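Local coordinates for methanol--corrinoid protein co-methyltransferase (Methanosarcina barkeri, PDB 2I2X) that catalyses the transfer of the methyl group of methanol to the cob(I)amide bound by its corrinoid partner protein, the first step of methanogenesis from methanol, at residues 129-134 with 164-169; 133-138 with 453-458; 169-174 with 184-189; 178-183 with 445-450. All blocks are in the same frame, centred on the assembly; numbering follows the deposited sequence.

Contact 1 of 4, residues 129-134 with 164-169. With ZN (zinc ion), chain Q; K (potassium ion), chain S.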
# COMPACT_ATOMS: atom_id res chain seq x y z
N ILE A 129 18.98 19.99 9.89
CA ILE A 129 18.61 20.66 11.12
C ILE A 129 19.08 22.13 11.20
O ILE A 129 18.80 22.81 12.19
CB ILE A 129 19.17 19.87 12.33
CG1 ILE A 129 20.71 19.77 12.27
CG2 ILE A 129 18.56 18.52 12.39
CD1 ILE A 129 21.37 19.28 13.57
N ARG A 130 19.75 22.63 10.16
CA ARG A 130 20.32 24.00 10.16
C ARG A 130 19.25 25.10 10.02
O ARG A 130 19.27 25.89 9.08
CB ARG A 130 21.39 24.14 9.07
CG ARG A 130 22.54 23.13 9.17
CD ARG A 130 23.40 23.13 7.91
NE ARG A 130 22.61 22.87 6.70
CZ ARG A 130 22.91 23.31 5.48
NH1 ARG A 130 24.01 24.06 5.25
NH2 ARG A 130 22.10 23.02 4.47
N GLU A 131 18.33 25.14 10.98
CA GLU A 131 17.20 26.07 10.98
C GLU A 131 16.63 26.25 12.41
O GLU A 131 16.70 25.33 13.22
CB GLU A 131 16.13 25.56 10.02
CG GLU A 131 14.88 26.37 10.01
CD GLU A 131 13.97 26.06 8.84
OE1 GLU A 131 13.53 24.90 8.72
OE2 GLU A 131 13.68 27.01 8.07
N ASN A 132 16.12 27.44 12.72
CA ASN A 132 15.32 27.65 13.93
C ASN A 132 13.98 28.16 13.53
O ASN A 132 13.70 28.27 12.34
CB ASN A 132 15.98 28.60 14.96
CG ASN A 132 16.36 29.97 14.38
OD1 ASN A 132 17.49 30.42 14.57
ND2 ASN A 132 15.42 30.64 13.70
N ARG A 133 13.15 28.48 14.52
CA ARG A 133 11.79 28.97 14.31
C ARG A 133 11.68 30.18 13.34
O ARG A 133 10.78 30.23 12.52
CB ARG A 133 11.15 29.26 15.67
CG ARG A 133 9.98 30.25 15.69
CD ARG A 133 9.00 29.83 16.76
NE ARG A 133 8.14 30.88 17.31
CZ ARG A 133 7.16 31.51 16.65
NH1 ARG A 133 6.91 31.27 15.36
NH2 ARG A 133 6.44 32.41 17.29
N GLU A 134 12.60 31.14 13.42
CA GLU A 134 12.52 32.31 12.54
C GLU A 134 13.25 32.19 11.20
O GLU A 134 12.71 32.60 10.18
CB GLU A 134 12.85 33.65 13.25
CG GLU A 134 13.79 33.60 14.47
CD GLU A 134 13.10 33.07 15.75
OE1 GLU A 134 13.77 32.33 16.53
OE2 GLU A 134 11.90 33.38 15.99
N GLU A 164 18.13 15.63 2.70
CA GLU A 164 17.33 16.48 1.83
C GLU A 164 17.58 17.93 2.26
O GLU A 164 16.93 18.42 3.17
CB GLU A 164 15.85 16.17 2.01
CG GLU A 164 15.59 14.74 2.29
CD GLU A 164 14.32 14.24 1.66
OE1 GLU A 164 13.55 15.03 1.10
OE2 GLU A 164 14.06 13.02 1.72
N SER A 165 18.53 18.59 1.62
CA SER A 165 18.99 19.88 2.14
C SER A 165 18.14 21.10 1.73
O SER A 165 17.44 21.05 0.74
CB SER A 165 20.49 20.09 1.90
OG SER A 165 20.82 20.05 0.53
N MET A 166 18.22 22.17 2.53
CA MET A 166 17.28 23.27 2.46
C MET A 166 17.82 24.55 1.79
O MET A 166 17.14 25.59 1.76
CB MET A 166 16.81 23.62 3.87
CG MET A 166 16.07 22.55 4.65
SD MET A 166 15.72 23.13 6.37
CE MET A 166 17.36 23.50 7.03
N GLY A 167 19.03 24.51 1.24
CA GLY A 167 19.56 25.69 0.54
C GLY A 167 18.57 26.32 -0.44
O GLY A 167 18.09 25.65 -1.35
N GLY A 168 18.26 27.59 -0.24
CA GLY A 168 17.37 28.30 -1.16
C GLY A 168 15.88 28.10 -0.89
O GLY A 168 15.03 28.64 -1.61
N LYS A 169 15.55 27.33 0.14
CA LYS A 169 14.16 27.03 0.47
C LYS A 169 13.31 28.29 0.71
O LYS A 169 12.17 28.39 0.21
CB LYS A 169 14.14 26.08 1.68
CG LYS A 169 12.80 25.79 2.30
CD LYS A 169 12.91 24.61 3.27
CE LYS A 169 13.16 25.04 4.71
NZ LYS A 169 11.91 25.13 5.49
ZN ZN Q . 12.02 14.16 -0.08
K K S . 11.78 12.26 2.06
O HOH W 1 12.55 28.30 5.93
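Neither segment is regular helix or strand, and the backbones stay well apart, Arg-130 CA to Met-166 CA being 8.3 Å. In 129-134 an inverse gamma turn centred on Arg-130 is closed by Glu-131 N to Ile-129 O at 2.7 Å. In 164-169 a type II turn from Met-166 to Lys-169 is closed by Lys-169 N to Met-166 O at 2.9 Å; its third residue, Gly-168, has phi 83°, where a CB would jam against the preceding carbonyl oxygen, and it occupies the N-cap position of the following helix. Side chains bridge the gap. Glu-131 is extended and crosses Met-166 and Lys-169 at about right angles. Its OE1 lies 3.7 Å from Met-166 SD and forms a long salt bridge, 3.6 Å, with Lys-169 NZ, whose chain bends at chi3 and chi4. A water donates a hydrogen bond to Glu-131 OE2 at 2.7 Å and accepts a weak bond from Lys-169 NZ. The stronger partner of OE2 is Arg-159 of a neighbouring subunit, a salt bridge; an alanine for Glu-131 would remove the carboxylate and both pairings, probably weakening the subunit join and leaving Lys-169 NZ less well placed. Met-166 CE meets Arg-130 O at 3.7 Å. Glu-164 OE1 binds zinc at 2.1 Å while OE2 binds potassium, and Lys-169 touches the cobamide: a TIM-barrel active site, built on loops following the parallel strands 119-126 and 160-163.

Contact 2 of 4, residues 133-138 with 453-458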
# COMPACT_ATOMS: atom_id res chain seq x y z
N ARG A 133 13.15 28.48 14.52
CA ARG A 133 11.79 28.97 14.31
C ARG A 133 11.68 30.18 13.34
O ARG A 133 10.78 30.23 12.52
CB ARG A 133 11.15 29.26 15.67
CG ARG A 133 9.98 30.25 15.69
CD ARG A 133 9.00 29.83 16.76
NE ARG A 133 8.14 30.88 17.31
CZ ARG A 133 7.16 31.51 16.65
NH1 ARG A 133 6.91 31.27 15.36
NH2 ARG A 133 6.44 32.41 17.29
N GLU A 134 12.60 31.14 13.42
CA GLU A 134 12.52 32.31 12.54
C GLU A 134 13.25 32.19 11.20
O GLU A 134 12.71 32.60 10.18
CB GLU A 134 12.85 33.65 13.25
CG GLU A 134 13.79 33.60 14.47
CD GLU A 134 13.10 33.07 15.75
OE1 GLU A 134 13.77 32.33 16.53
OE2 GLU A 134 11.90 33.38 15.99
N PHE A 135 14.46 31.64 11.18
CA PHE A 135 15.20 31.51 9.91
C PHE A 135 16.17 30.35 9.76
O PHE A 135 16.54 29.67 10.72
CB PHE A 135 15.95 32.79 9.48
CG PHE A 135 15.97 33.89 10.48
CD1 PHE A 135 16.84 33.86 11.55
CD2 PHE A 135 15.14 35.01 10.30
CE1 PHE A 135 16.87 34.92 12.47
CE2 PHE A 135 15.15 36.07 11.20
CZ PHE A 135 16.03 36.02 12.29
N LEU A 136 16.59 30.17 8.50
CA LEU A 136 17.64 29.25 8.15
C LEU A 136 18.89 29.71 8.86
O LEU A 136 19.09 30.91 9.07
CB LEU A 136 17.86 29.21 6.64
CG LEU A 136 16.77 28.60 5.75
CD1 LEU A 136 17.14 28.67 4.26
CD2 LEU A 136 16.45 27.16 6.16
N GLN A 137 19.72 28.74 9.22
CA GLN A 137 20.99 28.96 9.85
C GLN A 137 21.98 27.97 9.29
O GLN A 137 22.54 27.13 10.00
CB GLN A 137 20.84 28.79 11.35
CG GLN A 137 20.06 29.94 11.99
CD GLN A 137 20.33 30.04 13.46
OE1 GLN A 137 20.97 31.00 13.92
NE2 GLN A 137 19.87 29.03 14.24
N LEU A 138 22.21 28.10 7.99
CA LEU A 138 22.92 27.09 7.22
C LEU A 138 24.37 26.96 7.61
O LEU A 138 24.98 25.93 7.35
CB LEU A 138 22.80 27.40 5.74
CG LEU A 138 21.41 27.46 5.12
CD1 LEU A 138 21.56 27.67 3.62
CD2 LEU A 138 20.59 26.18 5.40
N VAL A 453 12.75 36.98 5.74
CA VAL A 453 13.44 35.85 6.36
C VAL A 453 14.75 35.48 5.65
O VAL A 453 15.49 34.64 6.17
CB VAL A 453 12.54 34.56 6.51
CG1 VAL A 453 11.40 34.76 7.55
CG2 VAL A 453 11.98 34.11 5.17
N PHE A 454 15.02 36.08 4.48
CA PHE A 454 16.21 35.79 3.67
C PHE A 454 17.47 36.35 4.33
O PHE A 454 17.56 37.55 4.56
CB PHE A 454 16.01 36.34 2.23
CG PHE A 454 17.24 36.23 1.31
CD1 PHE A 454 17.98 35.05 1.21
CD2 PHE A 454 17.61 37.29 0.49
CE1 PHE A 454 19.08 34.96 0.36
CE2 PHE A 454 18.71 37.19 -0.37
CZ PHE A 454 19.45 36.03 -0.43
N LYS A 455 18.41 35.49 4.67
CA LYS A 455 19.63 35.93 5.33
C LYS A 455 20.78 35.61 4.41
O LYS A 455 21.21 34.46 4.33
CB LYS A 455 19.86 35.23 6.67
CG LYS A 455 18.79 35.48 7.74
CD LYS A 455 18.69 36.94 8.08
CE LYS A 455 17.69 37.17 9.20
NZ LYS A 455 16.98 38.49 9.05
N PRO A 456 21.29 36.63 3.70
CA PRO A 456 22.38 36.43 2.73
C PRO A 456 23.62 35.74 3.32
O PRO A 456 24.36 35.06 2.59
CB PRO A 456 22.68 37.86 2.26
CG PRO A 456 21.36 38.56 2.41
CD PRO A 456 20.83 38.03 3.71
N GLU A 457 23.85 35.87 4.61
CA GLU A 457 25.02 35.21 5.18
C GLU A 457 24.93 33.67 5.13
O GLU A 457 25.96 32.99 5.14
CB GLU A 457 25.37 35.73 6.58
CG GLU A 457 24.38 35.39 7.69
CD GLU A 457 23.26 36.44 7.89
OE1 GLU A 457 22.93 37.22 6.94
OE2 GLU A 457 22.69 36.45 9.02
N ASN A 458 23.71 33.13 5.06
CA ASN A 458 23.52 31.70 4.88
C ASN A 458 24.25 31.16 3.63
O ASN A 458 24.57 29.99 3.55
CB ASN A 458 22.03 31.37 4.84
CG ASN A 458 21.41 31.27 6.23
OD1 ASN A 458 22.05 30.79 7.17
ND2 ASN A 458 20.16 31.71 6.36
O HOH W 2 15.28 31.91 6.35
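Lys-455 lays its CE over one face of the Phe-135 ring, 3.5 Å from the centroid and 17° off the normal, a CH-pi contact. Bends at chi2 and chi4 carry the ammonium toward the rim, so that Lys-455 NZ makes an off-centre cation-pi contact, 4.3 Å from the same centroid. Glu-134 CB covers the opposite face of the ring, leaving it clamped between its own neighbour and the lysine. Further along, the Asn-458 amide reads the backbone of 136-138 with both ends: Asn-458 ND2 donates to Leu-136 O at 3.0 Å and 160°, and Asn-458 OD1 accepts from Leu-138 N at 2.8 Å. This side chain thus pairs with a main-chain C=O and the N-H two residues on, fastening the C-terminal tail after helix 436-450 to the loop that follows TIM-barrel strand 119-126. The bonds are not ideal; Leu-136 O is met from above its carbonyl plane, 77° out of it, although the oxygen lies close to the amide plane of Asn-458. An alanine at Asn-458 would probably loosen this join, since both backbone bonds from the amide would go. Asn-458 CB also packs against Leu-138 CD1 at 3.9 Å. A water completes the seam, donating to Val-453 O at 2.7 Å and accepting from Leu-136 N at 3.1 Å. Beside it, Val-453 CG1 rests 3.6 Å from Glu-134 O.

Contact 3 of 4, residues 169-174 with 184-189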
# COMPACT_ATOMS: atom_id res chain seq x y z
N LYS A 169 15.55 27.33 0.14
CA LYS A 169 14.16 27.03 0.47
C LYS A 169 13.31 28.29 0.71
O LYS A 169 12.17 28.39 0.21
CB LYS A 169 14.14 26.08 1.68
CG LYS A 169 12.80 25.79 2.30
CD LYS A 169 12.91 24.61 3.27
CE LYS A 169 13.16 25.04 4.71
NZ LYS A 169 11.91 25.13 5.49
N GLU A 170 13.85 29.25 1.45
CA GLU A 170 13.10 30.45 1.85
C GLU A 170 12.71 31.33 0.66
O GLU A 170 11.59 31.83 0.59
CB GLU A 170 13.86 31.25 2.94
CG GLU A 170 15.06 32.15 2.49
CD GLU A 170 16.25 31.40 1.84
OE1 GLU A 170 16.08 30.78 0.76
OE2 GLU A 170 17.37 31.46 2.39
N VAL A 171 13.62 31.50 -0.29
CA VAL A 171 13.30 32.29 -1.48
C VAL A 171 12.42 31.52 -2.45
O VAL A 171 11.55 32.12 -3.11
CB VAL A 171 14.56 32.87 -2.18
CG1 VAL A 171 14.17 33.69 -3.40
CG2 VAL A 171 15.35 33.72 -1.21
N PHE A 172 12.63 30.20 -2.55
CA PHE A 172 11.75 29.33 -3.33
C PHE A 172 10.29 29.42 -2.87
O PHE A 172 9.37 29.56 -3.69
CB PHE A 172 12.21 27.86 -3.33
CG PHE A 172 11.14 26.91 -3.82
CD1 PHE A 172 11.03 26.63 -5.18
CD2 PHE A 172 10.19 26.39 -2.94
CE1 PHE A 172 10.03 25.82 -5.66
CE2 PHE A 172 9.17 25.58 -3.41
CZ PHE A 172 9.10 25.29 -4.78
N ASP A 173 10.06 29.31 -1.56
CA ASP A 173 8.70 29.31 -1.01
C ASP A 173 7.94 30.57 -1.34
O ASP A 173 6.73 30.52 -1.62
CB ASP A 173 8.73 29.14 0.50
CG ASP A 173 8.99 27.72 0.93
OD1 ASP A 173 8.76 26.76 0.15
OD2 ASP A 173 9.42 27.56 2.09
N TYR A 174 8.64 31.71 -1.27
CA TYR A 174 8.15 33.00 -1.72
C TYR A 174 7.90 33.00 -3.24
O TYR A 174 6.79 33.30 -3.67
CB TYR A 174 9.10 34.13 -1.29
CG TYR A 174 8.75 35.50 -1.84
CD1 TYR A 174 9.37 35.97 -3.01
CD2 TYR A 174 7.79 36.32 -1.21
CE1 TYR A 174 9.05 37.22 -3.53
CE2 TYR A 174 7.46 37.59 -1.72
CZ TYR A 174 8.10 38.03 -2.89
OH TYR A 174 7.82 39.28 -3.45
N LEU A 184 12.67 31.37 -8.89
CA LEU A 184 12.94 29.94 -9.01
C LEU A 184 14.38 29.66 -9.41
O LEU A 184 15.06 28.88 -8.74
CB LEU A 184 11.95 29.28 -9.98
CG LEU A 184 10.62 28.65 -9.55
CD1 LEU A 184 10.12 29.00 -8.15
CD2 LEU A 184 9.55 28.96 -10.61
N LEU A 185 14.84 30.30 -10.50
CA LEU A 185 16.24 30.20 -10.97
C LEU A 185 17.27 30.54 -9.89
O LEU A 185 18.29 29.85 -9.73
CB LEU A 185 16.47 31.10 -12.16
CG LEU A 185 17.40 30.64 -13.31
CD1 LEU A 185 17.84 31.79 -14.15
CD2 LEU A 185 18.61 29.85 -12.84
N TYR A 186 16.98 31.58 -9.12
CA TYR A 186 17.92 32.03 -8.13
C TYR A 186 17.94 31.09 -6.93
O TYR A 186 19.02 30.62 -6.53
CB TYR A 186 17.60 33.48 -7.74
CG TYR A 186 18.48 34.09 -6.69
CD1 TYR A 186 19.84 34.31 -6.92
CD2 TYR A 186 17.95 34.52 -5.46
CE1 TYR A 186 20.66 34.94 -5.94
CE2 TYR A 186 18.76 35.14 -4.47
CZ TYR A 186 20.10 35.34 -4.74
OH TYR A 186 20.87 35.91 -3.77
N SER A 187 16.77 30.83 -6.36
CA SER A 187 16.65 29.94 -5.19
C SER A 187 17.22 28.56 -5.42
O SER A 187 18.03 28.08 -4.63
CB SER A 187 15.19 29.80 -4.71
OG SER A 187 14.33 29.52 -5.78
N ILE A 188 16.83 27.95 -6.52
CA ILE A 188 17.22 26.57 -6.77
C ILE A 188 18.60 26.51 -7.43
O ILE A 188 19.54 25.88 -6.92
CB ILE A 188 16.17 25.81 -7.68
CG1 ILE A 188 14.74 25.94 -7.10
CG2 ILE A 188 16.59 24.39 -7.90
CD1 ILE A 188 13.65 25.46 -8.05
N GLY A 189 18.71 27.14 -8.58
CA GLY A 189 19.96 27.13 -9.34
C GLY A 189 21.13 27.79 -8.63
O GLY A 189 22.21 27.24 -8.61
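Helices 169-176 and 181-210 form a close antiparallel pair joined by a short connection; between the two segments the axes approach to 8.1 Å at 152°. The first of them follows barrel strand 160-163. Three side chains of 184-189 line Phe-172. With CG anti to the backbone N (chi1 165°), the ring runs along the flank of the facing helix, crossing Leu-184 obliquely and lying side by side with Ile-188, the two pointing the same way. Phe-172 CD1 takes both methyls, Leu-184 CD1 at 3.9 Å and Ile-188 CD1 at 4.1 Å, while Ser-187 OG sits at the ring's edge. Val-171 stands on the other flank, its CG1 set anti to the backbone N and meeting Tyr-186 CD2 at the edge of that ring, 4.4 Å away. Small Ser-187 fills the middle, where the backbones come nearest: Phe-172 CA to Ser-187 CA is 5.3 Å. Helix 220-230 also packs against Phe-172, and helix 436-450 against Val-171 and Tyr-186. On the first helix Asp-173 makes a weak hydrogen bond to the cobamide. Helix 181-210 carries a wider pi-type turn at 185-189. Ser-187 OG occupies the crowded position between its own N and carbonyl carbon and bonds back to Gly-183 O, which leaves Ser-187 CB against Phe-172 N at 3.4 Å.

Contact 4 of 4, residues 178-183 with 445-450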
# COMPACT_ATOMS: atom_id res chain seq x y z
N ARG A 178 4.16 32.83 -6.58
CA ARG A 178 4.03 34.08 -7.33
C ARG A 178 4.40 34.01 -8.79
O ARG A 178 4.49 35.05 -9.45
CB ARG A 178 4.82 35.21 -6.65
CG ARG A 178 4.36 35.43 -5.21
CD ARG A 178 5.15 36.43 -4.37
NE ARG A 178 4.34 36.71 -3.17
CZ ARG A 178 4.24 35.91 -2.11
NH1 ARG A 178 4.95 34.78 -2.02
NH2 ARG A 178 3.43 36.25 -1.12
N ASN A 179 4.59 32.81 -9.33
CA ASN A 179 5.05 32.68 -10.73
C ASN A 179 6.31 33.50 -10.98
O ASN A 179 6.53 34.03 -12.07
CB ASN A 179 3.93 33.03 -11.71
CG ASN A 179 2.77 32.01 -11.67
OD1 ASN A 179 2.91 30.88 -11.18
ND2 ASN A 179 1.61 32.42 -12.18
N ASP A 180 7.13 33.62 -9.94
CA ASP A 180 8.39 34.33 -10.05
C ASP A 180 9.44 33.35 -10.56
O ASP A 180 10.18 32.71 -9.78
CB ASP A 180 8.76 34.98 -8.71
CG ASP A 180 10.02 35.83 -8.80
OD1 ASP A 180 10.68 35.84 -9.88
OD2 ASP A 180 10.36 36.50 -7.79
N ILE A 181 9.49 33.21 -11.88
CA ILE A 181 10.41 32.29 -12.52
C ILE A 181 11.90 32.58 -12.23
O ILE A 181 12.65 31.67 -11.83
CB ILE A 181 10.16 32.22 -14.00
CG1 ILE A 181 8.69 31.91 -14.28
CG2 ILE A 181 11.09 31.22 -14.62
CD1 ILE A 181 8.07 30.76 -13.46
N PRO A 182 12.34 33.86 -12.41
CA PRO A 182 13.69 34.23 -11.98
C PRO A 182 13.99 33.86 -10.52
O PRO A 182 15.10 33.42 -10.21
CB PRO A 182 13.69 35.76 -12.17
CG PRO A 182 12.73 35.99 -13.29
CD PRO A 182 11.63 35.01 -13.00
N GLY A 183 13.02 34.04 -9.63
CA GLY A 183 13.19 33.64 -8.23
C GLY A 183 13.43 32.14 -8.12
O GLY A 183 14.31 31.69 -7.37
N THR A 445 19.62 41.93 -4.06
CA THR A 445 18.94 43.10 -3.56
C THR A 445 17.42 42.95 -3.65
O THR A 445 16.71 43.30 -2.71
CB THR A 445 19.48 44.47 -4.13
OG1 THR A 445 18.59 44.99 -5.13
CG2 THR A 445 20.92 44.35 -4.68
N LYS A 446 16.92 42.41 -4.75
CA LYS A 446 15.47 42.10 -4.83
C LYS A 446 14.92 41.22 -3.68
O LYS A 446 13.96 41.61 -3.05
CB LYS A 446 15.10 41.55 -6.21
CG LYS A 446 13.65 41.08 -6.35
CD LYS A 446 13.43 40.44 -7.74
CE LYS A 446 12.00 39.98 -7.92
NZ LYS A 446 11.07 41.08 -8.17
N TYR A 447 15.55 40.08 -3.39
CA TYR A 447 15.05 39.20 -2.29
C TYR A 447 15.37 39.67 -0.86
O TYR A 447 14.63 39.35 0.08
CB TYR A 447 15.32 37.70 -2.56
CG TYR A 447 14.71 37.36 -3.89
CD1 TYR A 447 13.32 37.35 -4.05
CD2 TYR A 447 15.51 37.16 -5.01
CE1 TYR A 447 12.75 37.13 -5.28
CE2 TYR A 447 14.95 36.95 -6.25
CZ TYR A 447 13.56 36.92 -6.38
OH TYR A 447 12.98 36.69 -7.62
N LYS A 448 16.42 40.46 -0.70
CA LYS A 448 16.64 41.16 0.57
C LYS A 448 15.43 42.04 0.91
O LYS A 448 14.93 42.03 2.03
CB LYS A 448 17.88 42.00 0.50
CG LYS A 448 19.13 41.32 1.00
CD LYS A 448 20.32 42.23 0.68
CE LYS A 448 21.09 42.63 1.93
NZ LYS A 448 22.57 42.63 1.64
N SER A 449 14.95 42.77 -0.07
CA SER A 449 13.84 43.68 0.13
C SER A 449 12.51 42.92 0.21
O SER A 449 11.70 43.18 1.11
CB SER A 449 13.86 44.74 -0.99
OG SER A 449 12.63 45.44 -1.07
N GLU A 450 12.29 41.96 -0.69
CA GLU A 450 10.99 41.26 -0.76
C GLU A 450 10.76 40.14 0.25
O GLU A 450 9.62 39.83 0.56
CB GLU A 450 10.70 40.76 -2.17
CG GLU A 450 10.65 41.90 -3.19
CD GLU A 450 10.09 41.48 -4.52
OE1 GLU A 450 9.58 40.33 -4.66
OE2 GLU A 450 10.16 42.31 -5.45
O HOH W 3 8.45 38.59 -7.37
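Asp-180 holds CG anti to the backbone N (chi1 -176°), and Tyr-447 holds CG anti to its carbonyl carbon (chi1 -55°); these settings bring carboxylate and phenol tip to tip, their planes 35° apart. Tyr-447 OH donates to Asp-180 OD2 at 2.6 Å, and that oxygen lies at the edge of the tyrosine ring, close to its plane. The other oxygen turns to its own chain three residues on, Asp-180 OD1 accepting from Gly-183 N at 3.0 Å. A water also donates to Asp-180 OD2, at 2.9 Å, and reaches Glu-450 OE1 more weakly. With donors on both oxygens and the start of a helix beside it, the carboxylate would probably be stabilised as the anion. Gly-183 CA comes 3.1 Å from Tyr-447 OH, and a side chain there would run into the hydroxyl, since a modelled CB would stand 2.8 Å from it. Across one face of the tyrosine ring Lys-446 lays its CG, 4.1 Å above the plane, while Lys-446 NZ makes a salt bridge to Glu-450 OE2 at 3.1 Å, one turn on. Glu-450 OE1 has a second partner in Tyr-174 of helix 169-176. Tyr-447 also leans on Val-171 of that helix. Away from the metals and the cobamide, this is a side-chain N-cap whose second oxygen makes an interhelix bond: Asp-180 OD1 caps helix 181-210, while OD2 ties it to helix 436-450.

All four contacts lie on one side of the chain's centre. Contacts 1 and 2 start from the same loop after strand 119-126, their centres 8 Å apart, and are joined by Arg-130 O to Gln-137 N at 2.9 Å. Contacts 1 and 3 are in series and share Lys-169; contacts 3 and 4, also 8 Å apart between centres, both use helix 181-210, and their segments alternate along the chain. Contact 2 joins 133-138 to the last segment, 453-458, with contacts 3 and 4 between, and Phe-454 packs on Val-171, Tyr-186 and Tyr-447. The metal-binding loop and cobamide-touching start of helix 169-176 thereby connect, through helix 181-210, to helix 436-450 and the C-terminal tail.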